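Local coordinates for Kid toxin protein (Escherichia coli, PDB 1M1F) that acts as the toxin of a plasmid-maintenance toxin-antitoxin system, probably as an endoribonuclease that kills plasmid-free daughter cells unless its antitoxin neutralises it, at residues M1-L11 and G21-A31. Numbering follows the deposited sequence.
Sequences MERGEIWLVSL and GTRPVLIVTPA
Strands 5-10 and 22-27 form the N-terminal antiparallel beta hairpin of the PemK/MazF fold, in which I6 faces L26, W7 faces V25 and V9 faces R23. Paired backbone bonds join W7 with V25 and V9 with R23; I27 N gives one more to E5 O (2.9 Å). Proline suits position 24, a non-hydrogen-bonded site opposite L8 where no N-H is owed to strand 5-10. P24 CB lies 3.6 Å from I6 CG2. On the other face V9 CG1 meets V25 CG2 at 3.7 Å, two beta-branched residues suited to extended strand. I27 CG1 lies 3.9 Å from W7 CD1, beside the indole. The indole nitrogen of W7, with the acceptor in its ring plane, donates to E5 OE1 (2.8 Å), which fixes the ring's rotation, while E5 OE2 forms a salt bridge with R89. Leading into strand 5-10, a type II turn from E2 to E5 puts G4, with positive phi (93°), where its N reaches I27 O. R3, its CG anti to the backbone N (chi1 166°), bends at chi3 and sends NE nearly straight to V28 O (2.7 Å, 169°). Its NH1 also bonds T110 O of the second subunit, linking the hairpin to the dimer interface. A water bridges S10 OG and T22 OG1 at the far end. Strands 88-92 and 41-46 flank the hairpin, helix 95-106 packs on L26, and M82 of helix 82-85 touches W7 and V9.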
ATOM      1  N   MET A   1     -12.410  -2.391  13.066  1.00 17.68           N
ATOM      2  CA  MET A   1     -10.933  -2.576  13.110  1.00 17.21           C
ATOM      3  C   MET A   1     -10.233  -1.228  13.099  1.00 16.31           C
ATOM      4  O   MET A   1     -10.501  -0.371  12.256  1.00 16.37           O
ATOM      5  CB  MET A   1     -10.456  -3.483  11.979  1.00 17.64           C
ATOM      6  CG  MET A   1     -10.343  -2.871  10.608  1.00 18.01           C
ATOM      7  SD  MET A   1      -9.052  -3.697   9.644  1.00 15.91           S
ATOM      8  CE  MET A   1     -10.144  -5.083   9.110  1.00 13.21           C
ATOM      9  N   GLU A   2      -9.385  -1.036  14.100  1.00 15.40           N
ATOM     10  CA  GLU A   2      -8.652   0.198  14.299  1.00 14.08           C
ATOM     11  C   GLU A   2      -7.212   0.241  13.757  1.00 11.89           C
ATOM     12  O   GLU A   2      -6.488  -0.757  13.703  1.00 10.64           O
ATOM     13  CB  GLU A   2      -8.544   0.479  15.811  1.00 14.87           C
ATOM     14  CG  GLU A   2      -9.826   0.438  16.640  1.00 17.61           C
ATOM     15  CD  GLU A   2     -10.774   1.581  16.347  1.00 20.22           C
ATOM     16  OE1 GLU A   2     -10.309   2.735  16.239  1.00 21.87           O
ATOM     17  OE2 GLU A   2     -11.997   1.319  16.238  1.00 22.84           O
ATOM     18  N   ARG A   3      -6.803   1.446  13.382  1.00 10.05           N
ATOM     19  CA  ARG A   3      -5.410   1.723  13.132  1.00  9.21           C
ATOM     20  C   ARG A   3      -4.637   1.262  14.365  1.00  8.88           C
ATOM     21  O   ARG A   3      -5.070   1.479  15.502  1.00 10.06           O
ATOM     22  CB  ARG A   3      -5.211   3.222  12.970  1.00  9.11           C
ATOM     23  CG  ARG A   3      -3.765   3.654  13.034  1.00  9.63           C
ATOM     24  CD  ARG A   3      -3.593   5.149  12.893  1.00  9.76           C
ATOM     25  NE  ARG A   3      -3.819   5.559  11.514  1.00  9.79           N
ATOM     26  CZ  ARG A   3      -4.242   6.751  11.146  1.00  9.63           C
ATOM     27  NH1 ARG A   3      -4.475   7.683  12.057  1.00 10.43           N
ATOM     28  NH2 ARG A   3      -4.433   7.012   9.859  1.00  9.70           N
ATOM     29  N   GLY A   4      -3.480   0.651  14.143  1.00  8.27           N
ATOM     30  CA  GLY A   4      -2.625   0.222  15.238  1.00  8.16           C
ATOM     31  C   GLY A   4      -2.819  -1.213  15.699  1.00  7.68           C
ATOM     32  O   GLY A   4      -2.063  -1.704  16.543  1.00  8.17           O
ATOM     33  N   GLU A   5      -3.822  -1.893  15.162  1.00  7.14           N
ATOM     34  CA  GLU A   5      -4.009  -3.304  15.464  1.00  7.18           C
ATOM     35  C   GLU A   5      -3.082  -4.152  14.616  1.00  6.69           C
ATOM     36  O   GLU A   5      -2.821  -3.848  13.452  1.00  7.06           O
ATOM     37  CB  GLU A   5      -5.446  -3.756  15.207  1.00  7.23           C
ATOM     38  CG  GLU A   5      -6.452  -3.128  16.154  1.00  8.47           C
ATOM     39  CD  GLU A   5      -7.897  -3.432  15.813  1.00 10.31           C
ATOM     40  OE1 GLU A   5      -8.183  -3.996  14.748  1.00 11.02           O
ATOM     41  OE2 GLU A   5      -8.767  -3.086  16.636  1.00 13.45           O
ATOM     42  N   ILE A   6      -2.613  -5.239  15.210  1.00  6.75           N
ATOM     43  CA  ILE A   6      -1.862  -6.266  14.521  1.00  7.29           C
ATOM     44  C   ILE A   6      -2.821  -7.433  14.303  1.00  6.87           C
ATOM     45  O   ILE A   6      -3.481  -7.893  15.248  1.00  7.32           O
ATOM     46  CB  ILE A   6      -0.658  -6.726  15.350  1.00  7.40           C
ATOM     47  CG1 ILE A   6       0.365  -5.599  15.442  1.00  8.67           C
ATOM     48  CG2 ILE A   6      -0.020  -7.958  14.733  1.00  8.31           C
ATOM     49  CD1 ILE A   6       1.573  -5.935  16.289  1.00 10.09           C
ATOM     50  N   TRP A   7      -2.917  -7.861  13.038  1.00  6.34           N
ATOM     51  CA  TRP A   7      -3.740  -8.992  12.606  1.00  6.92           C
ATOM     52  C   TRP A   7      -2.865 -10.049  11.959  1.00  6.87           C
ATOM     53  O   TRP A   7      -1.924  -9.722  11.237  1.00  7.55           O
ATOM     54  CB  TRP A   7      -4.817  -8.542  11.605  1.00  6.77           C
ATOM     55  CG  TRP A   7      -5.917  -7.715  12.193  1.00  7.24           C
ATOM     56  CD1 TRP A   7      -5.788  -6.539  12.861  1.00  7.52           C
ATOM     57  CD2 TRP A   7      -7.317  -8.015  12.183  1.00  8.01           C
ATOM     58  NE1 TRP A   7      -7.019  -6.080  13.267  1.00  7.79           N
ATOM     59  CE2 TRP A   7      -7.975  -6.969  12.856  1.00  8.25           C
ATOM     60  CE3 TRP A   7      -8.085  -9.061  11.660  1.00  8.92           C
ATOM     61  CZ2 TRP A   7      -9.351  -6.944  13.030  1.00  8.82           C
ATOM     62  CZ3 TRP A   7      -9.451  -9.036  11.834  1.00  9.42           C
ATOM     63  CH2 TRP A   7     -10.071  -7.980  12.504  1.00  9.63           C
ATOM     64  N   LEU A   8      -3.165 -11.319  12.218  1.00  7.28           N
ATOM     65  CA  LEU A   8      -2.490 -12.423  11.553  1.00  7.96           C
ATOM     66  C   LEU A   8      -3.274 -12.758  10.286  1.00  7.65           C
ATOM     67  O   LEU A   8      -4.458 -13.066  10.358  1.00  8.44           O
ATOM     68  CB  LEU A   8      -2.450 -13.635  12.474  1.00  8.52           C
ATOM     69  CG  LEU A   8      -1.742 -14.859  11.892  1.00  9.72           C
ATOM     70  CD1 LEU A   8      -0.273 -14.628  11.678  1.00 10.06           C
ATOM     71  CD2 LEU A   8      -1.972 -16.077  12.782  1.00 11.38           C
ATOM     72  N   VAL A   9      -2.614 -12.717   9.133  1.00  7.24           N
ATOM     73  CA  VAL A   9      -3.319 -12.932   7.875  1.00  8.16           C
ATOM     74  C   VAL A   9      -2.402 -13.473   6.793  1.00  8.26           C
ATOM     75  O   VAL A   9      -1.206 -13.179   6.772  1.00  7.93           O
ATOM     76  CB  VAL A   9      -3.995 -11.594   7.414  1.00  8.05           C
ATOM     77  CG1 VAL A   9      -2.957 -10.526   7.028  1.00  8.70           C
ATOM     78  CG2 VAL A   9      -5.006 -11.843   6.293  1.00  8.49           C
ATOM     79  N   SER A  10      -2.980 -14.280   5.898  1.00  8.71           N
ATOM     80  CA  SER A  10      -2.266 -14.752   4.719  1.00  9.36           C
ATOM     81  C   SER A  10      -2.153 -13.666   3.665  1.00  9.16           C
ATOM     82  O   SER A  10      -3.152 -13.088   3.257  1.00  9.67           O
ATOM     83  CB  SER A  10      -2.974 -15.952   4.094  1.00  9.71           C
ATOM     84  OG  SER A  10      -2.263 -16.376   2.938  1.00 11.16           O
ATOM     85  N   LEU A  11      -0.927 -13.420   3.229  1.00  9.16           N
ATOM     86  CA  LEU A  11      -0.648 -12.472   2.151  1.00 10.14           C
ATOM     87  C   LEU A  11      -0.493 -13.162   0.798  1.00 10.38           C
ATOM     88  O   LEU A  11      -0.286 -12.501  -0.220  1.00 10.81           O
ATOM     89  CB  LEU A  11       0.644 -11.720   2.466  1.00 10.57           C
ATOM     90  CG  LEU A  11       0.621 -10.835   3.715  1.00 11.75           C
ATOM     91  CD1 LEU A  11       1.982 -10.205   3.975  1.00 13.38           C
ATOM     92  CD2 LEU A  11      -0.451  -9.770   3.570  1.00 12.23           C
ATOM     93  N   GLY A  21       3.741 -15.192   2.692  1.00 12.88           N
ATOM     94  CA  GLY A  21       3.365 -15.903   3.903  1.00 12.55           C
ATOM     95  C   GLY A  21       2.182 -15.411   4.708  1.00 11.77           C
ATOM     96  O   GLY A  21       1.575 -14.378   4.429  1.00 12.23           O
ATOM     97  N   THR A  22       1.835 -16.205   5.712  1.00 10.71           N
ATOM     98  CA  THR A  22       0.855 -15.823   6.704  1.00 10.59           C
ATOM     99  C   THR A  22       1.682 -15.215   7.830  1.00 10.14           C
ATOM    100  O   THR A  22       2.586 -15.856   8.369  1.00 11.09           O
ATOM    101  CB  THR A  22       0.088 -17.039   7.204  1.00 10.62           C
ATOM    102  OG1 THR A  22      -0.758 -17.532   6.160  1.00 11.60           O
ATOM    103  CG2 THR A  22      -0.874 -16.658   8.308  1.00 11.47           C
ATOM    104  N   ARG A  23       1.380 -13.967   8.178  1.00  9.42           N
ATOM    105  CA  ARG A  23       2.175 -13.253   9.158  1.00  8.95           C
ATOM    106  C   ARG A  23       1.377 -12.109   9.744  1.00  8.68           C
ATOM    107  O   ARG A  23       0.318 -11.737   9.240  1.00  8.45           O
ATOM    108  CB  ARG A  23       3.445 -12.716   8.497  1.00  9.60           C
ATOM    109  CG  ARG A  23       3.184 -11.696   7.412  1.00  9.87           C
ATOM    110  CD  ARG A  23       4.437 -11.205   6.712  1.00 10.42           C
ATOM    111  NE  ARG A  23       5.221 -12.289   6.127  1.00 11.88           N
ATOM    112  CZ  ARG A  23       6.355 -12.766   6.625  1.00 12.90           C
ATOM    113  NH1 ARG A  23       6.893 -12.266   7.732  1.00 13.60           N
ATOM    114  NH2 ARG A  23       6.972 -13.762   6.005  1.00 14.18           N
ATOM    115  N   PRO A  24       1.882 -11.547  10.830  1.00  8.10           N
ATOM    116  CA  PRO A  24       1.244 -10.374  11.419  1.00  7.44           C
ATOM    117  C   PRO A  24       1.392  -9.191  10.482  1.00  6.87           C
ATOM    118  O   PRO A  24       2.419  -9.047   9.802  1.00  7.04           O
ATOM    119  CB  PRO A  24       2.040 -10.137  12.711  1.00  7.73           C
ATOM    120  CG  PRO A  24       2.855 -11.359  12.913  1.00  9.40           C
ATOM    121  CD  PRO A  24       3.071 -11.965  11.583  1.00  9.15           C
ATOM    122  N   VAL A  25       0.345  -8.385  10.441  1.00  6.21           N
ATOM    123  CA  VAL A  25       0.352  -7.133   9.700  1.00  6.13           C
ATOM    124  C   VAL A  25      -0.222  -6.045  10.601  1.00  6.18           C
ATOM    125  O   VAL A  25      -1.030  -6.324  11.493  1.00  6.83           O
ATOM    126  CB  VAL A  25      -0.435  -7.196   8.360  1.00  6.09           C
ATOM    127  CG1 VAL A  25       0.081  -8.314   7.466  1.00  6.65           C
ATOM    128  CG2 VAL A  25      -1.914  -7.332   8.600  1.00  6.51           C
ATOM    129  N   LEU A  26       0.223  -4.813  10.390  1.00  6.14           N
ATOM    130  CA  LEU A  26      -0.216  -3.667  11.177  1.00  5.74           C
ATOM    131  C   LEU A  26      -1.167  -2.803  10.368  1.00  5.83           C
ATOM    132  O   LEU A  26      -0.834  -2.402   9.257  1.00  5.51           O
ATOM    133  CB  LEU A  26       1.003  -2.842  11.597  1.00  6.02           C
ATOM    134  CG  LEU A  26       0.753  -1.572  12.412  1.00  6.54           C
ATOM    135  CD1 LEU A  26       0.097  -1.921  13.743  1.00  8.29           C
ATOM    136  CD2 LEU A  26       2.049  -0.817  12.624  1.00  7.68           C
ATOM    137  N   ILE A  27      -2.341  -2.507  10.916  1.00  6.17           N
ATOM    138  CA  ILE A  27      -3.324  -1.685  10.213  1.00  7.00           C
ATOM    139  C   ILE A  27      -2.930  -0.216  10.259  1.00  6.79           C
ATOM    140  O   ILE A  27      -2.689   0.352  11.320  1.00  7.30           O
ATOM    141  CB  ILE A  27      -4.745  -1.917  10.790  1.00  7.74           C
ATOM    142  CG1 ILE A  27      -5.151  -3.391  10.583  1.00 10.84           C
ATOM    143  CG2 ILE A  27      -5.756  -0.964  10.138  1.00  7.83           C
ATOM    144  CD1 ILE A  27      -6.582  -3.763  10.966  1.00 12.51           C
ATOM    145  N   VAL A  28      -2.855   0.386   9.078  1.00  6.50           N
ATOM    146  CA  VAL A  28      -2.476   1.788   8.897  1.00  7.30           C
ATOM    147  C   VAL A  28      -3.665   2.747   8.877  1.00  6.80           C
ATOM    148  O   VAL A  28      -3.575   3.865   9.376  1.00  7.52           O
ATOM    149  CB  VAL A  28      -1.709   1.939   7.549  1.00  7.70           C
ATOM    150  CG1 VAL A  28      -1.429   3.396   7.192  1.00  8.25           C
ATOM    151  CG2 VAL A  28      -0.414   1.138   7.594  1.00  8.36           C
ATOM    152  N   THR A  29      -4.765   2.316   8.272  1.00  6.96           N
ATOM    153  CA  THR A  29      -5.923   3.178   8.078  1.00  7.28           C
ATOM    154  C   THR A  29      -6.839   3.187   9.292  1.00  7.89           C
ATOM    155  O   THR A  29      -6.885   2.217  10.046  1.00  8.32           O
ATOM    156  CB  THR A  29      -6.696   2.722   6.827  1.00  6.98           C
ATOM    157  OG1 THR A  29      -6.615   1.292   6.708  1.00  7.36           O
ATOM    158  CG2 THR A  29      -6.047   3.242   5.549  1.00  6.67           C
ATOM    159  N   PRO A  30      -7.591   4.273   9.472  1.00  8.96           N
ATOM    160  CA  PRO A  30      -8.486   4.388  10.633  1.00  9.91           C
ATOM    161  C   PRO A  30      -9.762   3.585  10.503  1.00  9.91           C
ATOM    162  O   PRO A  30     -10.155   3.161   9.421  1.00  9.26           O
ATOM    163  CB  PRO A  30      -8.845   5.869  10.678  1.00 11.07           C
ATOM    164  CG  PRO A  30      -8.516   6.421   9.360  1.00 11.13           C
ATOM    165  CD  PRO A  30      -7.636   5.466   8.614  1.00  9.19           C
ATOM    166  N   ALA A  31     -10.433   3.416  11.638  1.00 10.78           N
ATOM    167  CA  ALA A  31     -11.663   2.647  11.721  1.00 11.27           C
ATOM    168  C   ALA A  31     -12.720   3.003  10.672  1.00 10.82           C
ATOM    169  O   ALA A  31     -13.290   2.107  10.058  1.00 10.97           O
ATOM    170  CB  ALA A  31     -12.253   2.799  13.116  1.00 12.06           C
TER
HETATM  171  O   HOH W   1     -13.611  -0.410  11.395  1.00 18.06           O
HETATM  172  O   HOH W   2      -8.712   3.695  13.954  1.00 13.61           O
HETATM  173  O   HOH W   3      -0.287 -18.112   3.541  1.00 14.16           O